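Local structure of Fe2OG dioxygenase domain-containing protein (Pseudomonas putida, 4J25) at residues Q107-M112 with E128-H133; H146-R151 with V196-G201; D154-S159 with T218-R223. The protein is a prolyl-4-hydroxylase of the iron- and 2-oxoglutarate-dependent dioxygenase family that probably hydroxylates a proline of a protein substrate. All blocks are in the same frame, centred on the assembly; numbering follows the deposited sequence.

In the fold
Along the chain, contact 1 comes first: residues 107-112 of helix 103-123 meet the start of strand 129-137, closing a short loop of 15 residues that is mostly the rest of the helix. It is complete before the other two open. Contacts 2 and 3 cross, because their segments alternate: 146-151, 154-159, 196-201, 218-223. Contact 2 closes the metal-binding loop onto the end of strand 195-199, and contact 3 pairs strand 156-163 with strand 214-222. All three reach the same antiparallel sheet of the jelly-roll. Contact 1 packs a helix on its edge strand 129-137, whereas contacts 2 and 3, with centres about 8 Å apart, join at the manganese site.

Contact 1 (Q107-M112 with E128-H133); sequences QYLAAM and EDFECH
Helix 107-112 packs against strand 129-133 with their axes 9.7 Å apart at closest approach and their N-to-C directions at 143°, a spacing that only side chains bridge. Phe-130 is the centre of the contact: its CB points at the helix, and with CG anti to the backbone N (chi1 179°) the ring reaches in among Tyr-108, Leu-109 and Met-112. Met-112 lies over one face of that ring. Its CB stands 4.1 Å from the Phe-130 ring centroid as a CH-pi contact, and its CG comes to 3.7 Å from Phe-130 CE1. The methionine chain then bends, bringing SD obliquely to the ring in a Met-aromatic contact at 4.8 Å from the centroid; a flexible thioether suits a place where the chain must follow a flat surface. Tyr-108 crosses Phe-130 at about a right angle, its CE2 lying 3.9 Å from CE1 of Phe-130 at the edge of the phenylalanine ring. CG of Met-112 also covers a face of the Tyr-108 ring, so one methionine packs against both aromatics. Further along the strand the small Cys-132 also points toward the helix, and its SG meets Leu-109 CD2 at 3.8 Å. The intervening Glu-131 turns away, as expected in an extended strand. Helix 103-123 thus covers one side of edge strand 129-137: Tyr-108 continues onto Leu-217 of strand 214-222 and Leu-162 of strand 156-163, Phe-130 meets the ring of Phe-221, and Glu-128 and Asp-129 form a classic beta bulge opposite Arg-222 of strand 214-222.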
loop_
_atom_site.group_PDB
_atom_site.type_symbol
_atom_site.label_atom_id
_atom_site.label_comp_id
_atom_site.label_asym_id
_atom_site.label_seq_id
_atom_site.Cartn_x
_atom_site.Cartn_y
_atom_site.Cartn_z
ATOM N N GLN A 107 3.788 -5.637 13.241
ATOM C CA GLN A 107 2.392 -6.007 13.116
ATOM C C GLN A 107 1.892 -5.771 11.674
ATOM O O GLN A 107 1.109 -6.551 11.146
ATOM C CB GLN A 107 1.564 -5.212 14.105
ATOM C CG GLN A 107 1.843 -5.577 15.560
ATOM C CD GLN A 107 0.826 -4.970 16.507
ATOM O OE1 GLN A 107 -0.351 -4.843 16.174
ATOM N NE2 GLN A 107 1.277 -4.593 17.694
ATOM N N TYR A 108 2.351 -4.697 11.046
ATOM C CA TYR A 108 1.985 -4.449 9.654
ATOM C C TYR A 108 2.503 -5.568 8.764
ATOM O O TYR A 108 1.774 -6.071 7.916
ATOM C CB TYR A 108 2.514 -3.105 9.162
ATOM C CG TYR A 108 2.025 -2.780 7.768
ATOM C CD1 TYR A 108 0.670 -2.689 7.504
ATOM C CD2 TYR A 108 2.920 -2.579 6.713
ATOM C CE1 TYR A 108 0.204 -2.397 6.231
ATOM C CE2 TYR A 108 2.460 -2.278 5.438
ATOM C CZ TYR A 108 1.099 -2.195 5.211
ATOM O OH TYR A 108 0.626 -1.898 3.957
ATOM N N LEU A 109 3.762 -5.955 8.958
ATOM C CA LEU A 109 4.365 -7.019 8.157
ATOM C C LEU A 109 3.664 -8.353 8.372
ATOM O O LEU A 109 3.511 -9.126 7.434
ATOM C CB LEU A 109 5.858 -7.173 8.442
ATOM C CG LEU A 109 6.705 -5.936 8.149
ATOM C CD1 LEU A 109 8.157 -6.213 8.559
ATOM C CD2 LEU A 109 6.606 -5.497 6.679
ATOM N N ALA A 110 3.230 -8.625 9.599
ATOM C CA ALA A 110 2.551 -9.881 9.876
ATOM C C ALA A 110 1.239 -9.943 9.102
ATOM O O ALA A 110 0.914 -10.974 8.514
ATOM C CB ALA A 110 2.333 -10.074 11.376
ATOM N N ALA A 111 0.511 -8.828 9.043
ATOM C CA ALA A 111 -0.750 -8.795 8.301
ATOM C C ALA A 111 -0.512 -8.923 6.791
ATOM O O ALA A 111 -1.271 -9.607 6.084
ATOM C CB ALA A 111 -1.516 -7.510 8.601
ATOM N N MET A 112 0.517 -8.249 6.295
ATOM C CA MET A 112 0.810 -8.290 4.877
ATOM C C MET A 112 1.354 -9.665 4.496
ATOM O O MET A 112 1.169 -10.105 3.366
ATOM C CB MET A 112 1.791 -7.184 4.496
ATOM C CG MET A 112 1.216 -5.782 4.679
ATOM S SD MET A 112 -0.218 -5.504 3.613
ATOM C CE MET A 112 -1.587 -5.768 4.641
ATOM N N GLU A 128 7.134 -14.273 -3.157
ATOM C CA GLU A 128 8.094 -14.734 -2.153
ATOM C C GLU A 128 8.225 -13.775 -0.970
ATOM O O GLU A 128 8.564 -14.200 0.138
ATOM C CB GLU A 128 9.471 -14.917 -2.779
ATOM C CG GLU A 128 10.070 -13.632 -3.322
ATOM C CD GLU A 128 11.567 -13.738 -3.541
ATOM O OE1 GLU A 128 12.029 -14.819 -3.979
ATOM O OE2 GLU A 128 12.278 -12.746 -3.261
ATOM N N ASP A 129 7.994 -12.485 -1.202
ATOM C CA ASP A 129 8.098 -11.519 -0.117
ATOM C C ASP A 129 7.353 -10.192 -0.372
ATOM O O ASP A 129 6.716 -9.977 -1.422
ATOM C CB ASP A 129 9.574 -11.293 0.257
ATOM C CG ASP A 129 10.279 -10.289 -0.633
ATOM O OD1 ASP A 129 11.345 -9.786 -0.220
ATOM O OD2 ASP A 129 9.785 -9.969 -1.725
ATOM N N PHE A 130 7.425 -9.331 0.627
ATOM C CA PHE A 130 6.789 -8.028 0.623
ATOM C C PHE A 130 7.834 -7.050 1.099
ATOM O O PHE A 130 8.472 -7.270 2.133
ATOM C CB PHE A 130 5.591 -8.012 1.574
ATOM C CG PHE A 130 4.886 -6.680 1.648
ATOM C CD1 PHE A 130 4.948 -5.899 2.814
ATOM C CD2 PHE A 130 4.174 -6.194 0.553
ATOM C CE1 PHE A 130 4.296 -4.664 2.881
ATOM C CE2 PHE A 130 3.518 -4.973 0.619
ATOM C CZ PHE A 130 3.582 -4.200 1.799
ATOM N N GLU A 131 8.059 -6.003 0.330
ATOM C CA GLU A 131 8.985 -4.964 0.709
ATOM C C GLU A 131 8.180 -3.681 0.845
ATOM O O GLU A 131 7.287 -3.403 0.039
ATOM C CB GLU A 131 10.100 -4.808 -0.331
ATOM C CG GLU A 131 9.588 -4.386 -1.716
ATOM C CD GLU A 131 10.687 -4.060 -2.706
ATOM O OE1 GLU A 131 11.872 -4.066 -2.321
ATOM O OE2 GLU A 131 10.358 -3.796 -3.882
ATOM N N CYS A 132 8.488 -2.892 1.863
ATOM C CA CYS A 132 7.789 -1.636 2.041
ATOM C C CYS A 132 8.639 -0.586 2.737
ATOM O O CYS A 132 9.729 -0.875 3.259
ATOM C CB CYS A 132 6.489 -1.862 2.792
ATOM S SG CYS A 132 6.739 -2.499 4.427
ATOM N N HIS A 133 8.159 0.654 2.688
ATOM C CA HIS A 133 8.834 1.764 3.326
ATOM C C HIS A 133 7.840 2.887 3.493
ATOM O O HIS A 133 6.794 2.909 2.811
ATOM C CB HIS A 133 10.056 2.229 2.522
ATOM C CG HIS A 133 9.727 2.864 1.207
ATOM N ND1 HIS A 133 9.368 4.191 1.086
ATOM C CD2 HIS A 133 9.742 2.364 -0.051
ATOM C CE1 HIS A 133 9.160 4.477 -0.186
ATOM N NE2 HIS A 133 9.381 3.386 -0.895
#

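Contact 2 (H146-R151 with V196-G201); sequences HLDRFR and VVFLSG. With MN (manganese (II) ion), chain I; OGA (N-oxalylglycine), chain J.
Asp-148 and Arg-149 pack against Ser-200 and Gly-201 in a loop-to-strand-end contact beside the metal site, where the loop before strand 156-163 passes the end of strand 195-199. The direct backbone link is slight: Arg-149 N gives a weak hydrogen bond to Ser-200 O over 3.3 Å. A water strengthens it, accepting from Asp-148 N at 2.9 Å and donating to the same carbonyl, Ser-200 O. A small serine suits this close approach, since its CB lies 3.7 Å from Arg-149 CB and also touches CB of Asp-148. Beyond that point the arginine runs out extended, its CD passing along Gly-201, while Leu-147 lays CD2 beside the glycine carbonyl. His-146 and Asp-148 form the HxD part of the two-histidine, one-carboxylate facial triad of 2-oxoglutarate oxygenases, which His-205 completes. His-146 NE2 binds the manganese at 2.2 Å and Asp-148 OD1 at 2.1 Å; N-oxalylglycine chelates the metal through O2 and O2', and a water fills another position. With CG beside its backbone N (chi1 -73°), Asp-148 directs OD1 to the metal and leaves OD2 for other partners. That second oxygen receives a hydrogen bond from the metal-bound water at 2.7 Å and is also hydrogen-bonded to Ser-159 OG and Trp-220 NE1, which probably fixes the rotation of the carboxylate. Phe-198 CZ approaches OD2 of Asp-148 to 3.5 Å, the ring and carboxylate planes 32° apart. Ser-200 OG is hydrogen-bonded to Ser-159 OG.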
loop_
_atom_site.group_PDB
_atom_site.type_symbol
_atom_site.label_atom_id
_atom_site.label_comp_id
_atom_site.label_asym_id
_atom_site.label_seq_id
_atom_site.Cartn_x
_atom_site.Cartn_y
_atom_site.Cartn_z
ATOM N N HIS A 146 2.270 6.962 -13.526
ATOM C CA HIS A 146 3.273 5.915 -13.676
ATOM C C HIS A 146 2.686 4.538 -13.426
ATOM O O HIS A 146 1.576 4.395 -12.889
ATOM C CB HIS A 146 4.464 6.151 -12.739
ATOM C CG HIS A 146 4.159 5.933 -11.289
ATOM N ND1 HIS A 146 3.516 6.873 -10.517
ATOM C CD2 HIS A 146 4.415 4.885 -10.470
ATOM C CE1 HIS A 146 3.384 6.413 -9.284
ATOM N NE2 HIS A 146 3.917 5.207 -9.230
ATOM N N LEU A 147 3.452 3.537 -13.847
ATOM C CA LEU A 147 3.196 2.150 -13.502
ATOM C C LEU A 147 4.294 1.719 -12.552
ATOM O O LEU A 147 5.445 2.117 -12.701
ATOM C CB LEU A 147 3.230 1.250 -14.734
ATOM C CG LEU A 147 2.006 1.279 -15.631
ATOM C CD1 LEU A 147 2.421 1.128 -17.104
ATOM C CD2 LEU A 147 1.047 0.195 -15.234
ATOM N N ASP A 148 3.942 0.898 -11.579
ATOM C CA ASP A 148 4.931 0.431 -10.623
ATOM C C ASP A 148 5.839 -0.624 -11.237
ATOM O O ASP A 148 7.016 -0.681 -10.925
ATOM C CB ASP A 148 4.262 -0.133 -9.377
ATOM C CG ASP A 148 3.657 0.946 -8.489
ATOM O OD1 ASP A 148 4.004 2.136 -8.599
ATOM O OD2 ASP A 148 2.829 0.569 -7.667
ATOM N N ARG A 149 5.294 -1.471 -12.087
ATOM C CA ARG A 149 6.080 -2.534 -12.707
ATOM C C ARG A 149 6.184 -2.308 -14.210
ATOM O O ARG A 149 5.174 -2.237 -14.883
ATOM C CB ARG A 149 5.430 -3.895 -12.441
ATOM C CG ARG A 149 6.122 -5.028 -13.151
ATOM C CD ARG A 149 5.210 -6.194 -13.456
ATOM N NE ARG A 149 5.964 -7.250 -14.125
ATOM C CZ ARG A 149 5.489 -8.460 -14.391
ATOM N NH1 ARG A 149 4.249 -8.777 -14.043
ATOM N NH2 ARG A 149 6.254 -9.353 -15.004
ATOM N N PHE A 150 7.399 -2.198 -14.727
ATOM C CA PHE A 150 7.608 -2.079 -16.169
ATOM C C PHE A 150 7.444 -3.437 -16.859
ATOM O O PHE A 150 7.377 -4.478 -16.202
ATOM C CB PHE A 150 9.002 -1.523 -16.449
ATOM C CG PHE A 150 9.241 -0.148 -15.872
ATOM C CD1 PHE A 150 8.182 0.647 -15.446
ATOM C CD2 PHE A 150 10.538 0.350 -15.761
ATOM C CE1 PHE A 150 8.412 1.911 -14.924
ATOM C CE2 PHE A 150 10.773 1.609 -15.240
ATOM C CZ PHE A 150 9.712 2.391 -14.819
ATOM N N ARG A 151 7.390 -3.436 -18.186
ATOM C CA ARG A 151 7.336 -4.694 -18.927
ATOM C C ARG A 151 8.691 -5.420 -18.877
ATOM O O ARG A 151 8.910 -6.380 -19.617
ATOM C CB ARG A 151 6.927 -4.441 -20.382
ATOM N N VAL A 196 -4.989 0.351 -0.085
ATOM C CA VAL A 196 -5.263 0.169 -1.506
ATOM C C VAL A 196 -4.276 -0.863 -2.026
ATOM O O VAL A 196 -3.087 -0.741 -1.794
ATOM C CB VAL A 196 -5.087 1.471 -2.296
ATOM C CG1 VAL A 196 -5.363 1.239 -3.815
ATOM C CG2 VAL A 196 -6.011 2.518 -1.770
ATOM N N VAL A 197 -4.783 -1.879 -2.716
ATOM C CA VAL A 197 -3.946 -2.925 -3.305
ATOM C C VAL A 197 -4.264 -3.001 -4.796
ATOM O O VAL A 197 -5.426 -2.946 -5.196
ATOM C CB VAL A 197 -4.241 -4.291 -2.654
ATOM C CG1 VAL A 197 -3.257 -5.344 -3.098
ATOM C CG2 VAL A 197 -4.196 -4.181 -1.121
ATOM N N PHE A 198 -3.243 -3.120 -5.633
ATOM C CA PHE A 198 -3.494 -3.296 -7.068
ATOM C C PHE A 198 -2.395 -4.076 -7.792
ATOM O O PHE A 198 -1.261 -4.251 -7.287
ATOM C CB PHE A 198 -3.744 -1.950 -7.765
ATOM C CG PHE A 198 -2.635 -0.938 -7.592
ATOM C CD1 PHE A 198 -2.672 -0.029 -6.542
ATOM C CD2 PHE A 198 -1.575 -0.882 -8.486
ATOM C CE1 PHE A 198 -1.678 0.900 -6.373
ATOM C CE2 PHE A 198 -0.578 0.044 -8.325
ATOM C CZ PHE A 198 -0.621 0.938 -7.262
ATOM N N LEU A 199 -2.745 -4.573 -8.973
ATOM C CA LEU A 199 -1.779 -5.237 -9.820
ATOM C C LEU A 199 -0.786 -4.226 -10.406
ATOM O O LEU A 199 -1.169 -3.324 -11.148
ATOM C CB LEU A 199 -2.505 -6.024 -10.923
ATOM C CG LEU A 199 -3.401 -7.143 -10.387
ATOM C CD1 LEU A 199 -4.186 -7.836 -11.511
ATOM C CD2 LEU A 199 -2.609 -8.173 -9.591
ATOM N N SER A 200 0.494 -4.408 -10.093
ATOM C CA SER A 200 1.521 -3.417 -10.408
ATOM C C SER A 200 1.738 -3.193 -11.902
ATOM O O SER A 200 2.050 -2.086 -12.320
ATOM C CB SER A 200 2.864 -3.816 -9.789
ATOM O OG SER A 200 2.723 -4.137 -8.414
ATOM N N GLY A 201 1.603 -4.244 -12.701
ATOM C CA GLY A 201 1.840 -4.134 -14.127
ATOM C C GLY A 201 0.651 -3.580 -14.886
ATOM O O GLY A 201 0.745 -3.340 -16.091
HETATM MN MN MN I . 3.237 3.890 -7.618
HETATM C C1 OGA J . 4.441 4.763 -5.270
HETATM C C2 OGA J . 3.065 5.352 -5.324
HETATM C C4 OGA J . 1.112 6.356 -4.194
HETATM C C5 OGA J . 0.601 6.787 -2.861
HETATM O O1 OGA J . 5.104 4.916 -4.204
HETATM O O2 OGA J . 4.912 4.107 -6.267
HETATM O "O2'" OGA J . 2.482 5.430 -6.395
HETATM O O3 OGA J . -0.637 6.786 -2.648
HETATM N N1 OGA J . 2.428 5.815 -4.112
HETATM O O4 OGA J . 1.393 7.147 -1.951
HETATM O O HOH W 1 1.126 0.187 -11.280
HETATM O O HOH W 2 2.505 2.619 -5.914
#

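Contact 3 (D154-S159 with T218-R223); sequences DRRMVS and TGWFRR
Strands 156-159 and 218-222 pair antiparallel in the jelly-roll sheet of the double-stranded beta-helix fold, and a classic beta bulge interrupts their register. Ahead of the strand, Asp-154 makes an Asx turn, its OD1 accepting from Arg-156 N. Arg-155 then grips the backbone of Arg-223 twice: its O receives Arg-223 N, and its NE gives Arg-223 O a nearly straight bond of 2.7 Å, lying in both the guanidinium and the carbonyl plane. The same guanidinium stacks on that of Arg-222, centres 4.2 Å apart; salt bridges of Arg-155 to Glu-128 and of Arg-222 to Asp-129 would offset the like charges. Arg-156 and Trp-220 lie side by side on one face of the sheet. A bend at chi3 (-58°) folds the arginine over the indole, with CZ 4.0 Å from the centroid of the five-membered ring as a cation-pi contact and NH1 over the ring system, while NH2 reaches the carbonyl oxygen of Asp-148. Met-157 opens the bulge: its N and, weakly, that of Val-158 both bond to Phe-221 O, the former at 2.9 Å. Its flexible side chain runs beside the aliphatic part of Arg-223, CG to CG 3.5 Å. Val-158 pairs with Phe-221 on the other face, where the branched CB packs 3.9 Å from Phe-221 CD2. Ser-159, small enough to sit beside an indole, returns to the face of Trp-220; its OG lies at the ring's edge, 3.3 Å from Trp-220 CD1, and is hydrogen-bonded to OD2 of the metal ligand Asp-148.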
loop_
_atom_site.group_PDB
_atom_site.type_symbol
_atom_site.label_atom_id
_atom_site.label_comp_id
_atom_site.label_asym_id
_atom_site.label_seq_id
_atom_site.Cartn_x
_atom_site.Cartn_y
_atom_site.Cartn_z
ATOM N N ASP A 154 10.364 -6.804 -14.113
ATOM C CA ASP A 154 10.278 -6.253 -12.765
ATOM C C ASP A 154 9.586 -7.304 -11.885
ATOM O O ASP A 154 8.647 -7.964 -12.335
ATOM C CB ASP A 154 9.534 -4.913 -12.817
ATOM C CG ASP A 154 9.598 -4.141 -11.512
ATOM O OD1 ASP A 154 9.724 -4.768 -10.454
ATOM O OD2 ASP A 154 9.502 -2.898 -11.546
ATOM N N ARG A 155 10.094 -7.512 -10.671
ATOM C CA ARG A 155 9.620 -8.599 -9.800
ATOM C C ARG A 155 8.378 -8.208 -9.007
ATOM O O ARG A 155 7.695 -9.062 -8.449
ATOM C CB ARG A 155 10.710 -8.999 -8.811
ATOM C CG ARG A 155 11.888 -9.717 -9.430
ATOM C CD ARG A 155 13.058 -9.720 -8.493
ATOM N NE ARG A 155 12.754 -10.409 -7.243
ATOM C CZ ARG A 155 13.549 -10.392 -6.178
ATOM N NH1 ARG A 155 14.691 -9.720 -6.208
ATOM N NH2 ARG A 155 13.209 -11.051 -5.084
ATOM N N ARG A 156 8.096 -6.912 -8.963
ATOM C CA ARG A 156 6.933 -6.408 -8.247
ATOM C C ARG A 156 5.670 -6.762 -8.997
ATOM O O ARG A 156 5.499 -6.418 -10.159
ATOM C CB ARG A 156 7.078 -4.910 -7.999
ATOM C CG ARG A 156 8.405 -4.609 -7.348
ATOM C CD ARG A 156 8.582 -3.184 -6.935
ATOM N NE ARG A 156 8.439 -2.242 -8.034
ATOM C CZ ARG A 156 8.483 -0.920 -7.877
ATOM N NH1 ARG A 156 8.684 -0.396 -6.670
ATOM N NH2 ARG A 156 8.337 -0.123 -8.917
ATOM N N MET A 157 4.803 -7.499 -8.320
ATOM C CA MET A 157 3.598 -8.045 -8.915
ATOM C C MET A 157 2.331 -7.374 -8.377
ATOM O O MET A 157 1.348 -7.246 -9.088
ATOM C CB MET A 157 3.502 -9.537 -8.619
ATOM C CG MET A 157 4.617 -10.372 -9.215
ATOM S SD MET A 157 4.746 -10.135 -11.010
ATOM C CE MET A 157 3.219 -10.875 -11.549
ATOM N N VAL A 158 2.337 -6.994 -7.105
ATOM C CA VAL A 158 1.160 -6.404 -6.490
ATOM C C VAL A 158 1.608 -5.264 -5.597
ATOM O O VAL A 158 2.537 -5.423 -4.829
ATOM C CB VAL A 158 0.383 -7.421 -5.606
ATOM C CG1 VAL A 158 -0.849 -6.738 -4.967
ATOM C CG2 VAL A 158 -0.030 -8.672 -6.407
ATOM N N SER A 159 0.932 -4.132 -5.696
ATOM C CA SER A 159 1.281 -2.934 -4.953
ATOM C C SER A 159 0.304 -2.768 -3.818
ATOM O O SER A 159 -0.850 -3.124 -3.948
ATOM C CB SER A 159 1.179 -1.707 -5.853
ATOM O OG SER A 159 1.985 -1.862 -7.003
ATOM N N THR A 218 4.098 2.479 1.784
ATOM C CA THR A 218 3.988 1.958 0.435
ATOM C C THR A 218 4.869 0.715 0.266
ATOM O O THR A 218 5.970 0.642 0.815
ATOM C CB THR A 218 4.366 3.045 -0.586
ATOM O OG1 THR A 218 4.058 2.593 -1.907
ATOM C CG2 THR A 218 5.844 3.404 -0.483
ATOM N N GLY A 219 4.379 -0.267 -0.486
ATOM C CA GLY A 219 5.093 -1.514 -0.626
ATOM C C GLY A 219 4.700 -2.331 -1.844
ATOM O O GLY A 219 3.775 -1.967 -2.579
ATOM N N TRP A 220 5.383 -3.464 -2.008
ATOM C CA TRP A 220 5.184 -4.359 -3.158
ATOM C C TRP A 220 5.442 -5.782 -2.760
ATOM O O TRP A 220 6.415 -6.068 -2.038
ATOM C CB TRP A 220 6.115 -3.974 -4.309
ATOM C CG TRP A 220 5.864 -2.584 -4.732
ATOM C CD1 TRP A 220 4.939 -2.154 -5.633
ATOM C CD2 TRP A 220 6.510 -1.414 -4.222
ATOM N NE1 TRP A 220 4.976 -0.788 -5.723
ATOM C CE2 TRP A 220 5.922 -0.310 -4.852
ATOM C CE3 TRP A 220 7.515 -1.198 -3.269
ATOM C CZ2 TRP A 220 6.322 0.991 -4.588
ATOM C CZ3 TRP A 220 7.903 0.080 -3.002
ATOM C CH2 TRP A 220 7.313 1.165 -3.657
ATOM N N PHE A 221 4.535 -6.658 -3.172
ATOM C CA PHE A 221 4.762 -8.085 -3.105
ATOM C C PHE A 221 5.522 -8.489 -4.356
ATOM O O PHE A 221 5.155 -8.076 -5.468
ATOM C CB PHE A 221 3.435 -8.850 -3.065
ATOM C CG PHE A 221 2.588 -8.564 -1.857
ATOM C CD1 PHE A 221 2.803 -9.258 -0.675
ATOM C CD2 PHE A 221 1.566 -7.634 -1.910
ATOM C CE1 PHE A 221 2.029 -9.007 0.450
ATOM C CE2 PHE A 221 0.795 -7.376 -0.793
ATOM C CZ PHE A 221 1.024 -8.075 0.386
ATOM N N ARG A 222 6.549 -9.321 -4.187
ATOM C CA ARG A 222 7.448 -9.666 -5.273
ATOM C C ARG A 222 7.568 -11.162 -5.505
ATOM O O ARG A 222 7.404 -11.947 -4.585
ATOM C CB ARG A 222 8.841 -9.126 -4.987
ATOM C CG ARG A 222 8.889 -7.665 -4.633
ATOM C CD ARG A 222 10.315 -7.176 -4.533
ATOM N NE ARG A 222 11.022 -7.850 -3.456
ATOM C CZ ARG A 222 12.324 -7.732 -3.215
ATOM N NH1 ARG A 222 13.086 -6.959 -3.973
ATOM N NH2 ARG A 222 12.862 -8.394 -2.201
ATOM N N ARG A 223 7.833 -11.530 -6.757
ATOM C CA ARG A 223 8.288 -12.867 -7.125
ATOM C C ARG A 223 9.805 -12.916 -7.077
ATOM O O ARG A 223 10.472 -11.878 -7.082
ATOM C CB ARG A 223 7.912 -13.199 -8.576
ATOM C CG ARG A 223 6.453 -13.321 -8.863
ATOM C CD ARG A 223 6.215 -13.559 -10.364
ATOM N NE ARG A 223 6.945 -14.732 -10.843
ATOM C CZ ARG A 223 6.479 -15.975 -10.810
ATOM N NH1 ARG A 223 5.262 -16.224 -10.342
ATOM N NH2 ARG A 223 7.226 -16.976 -11.264
#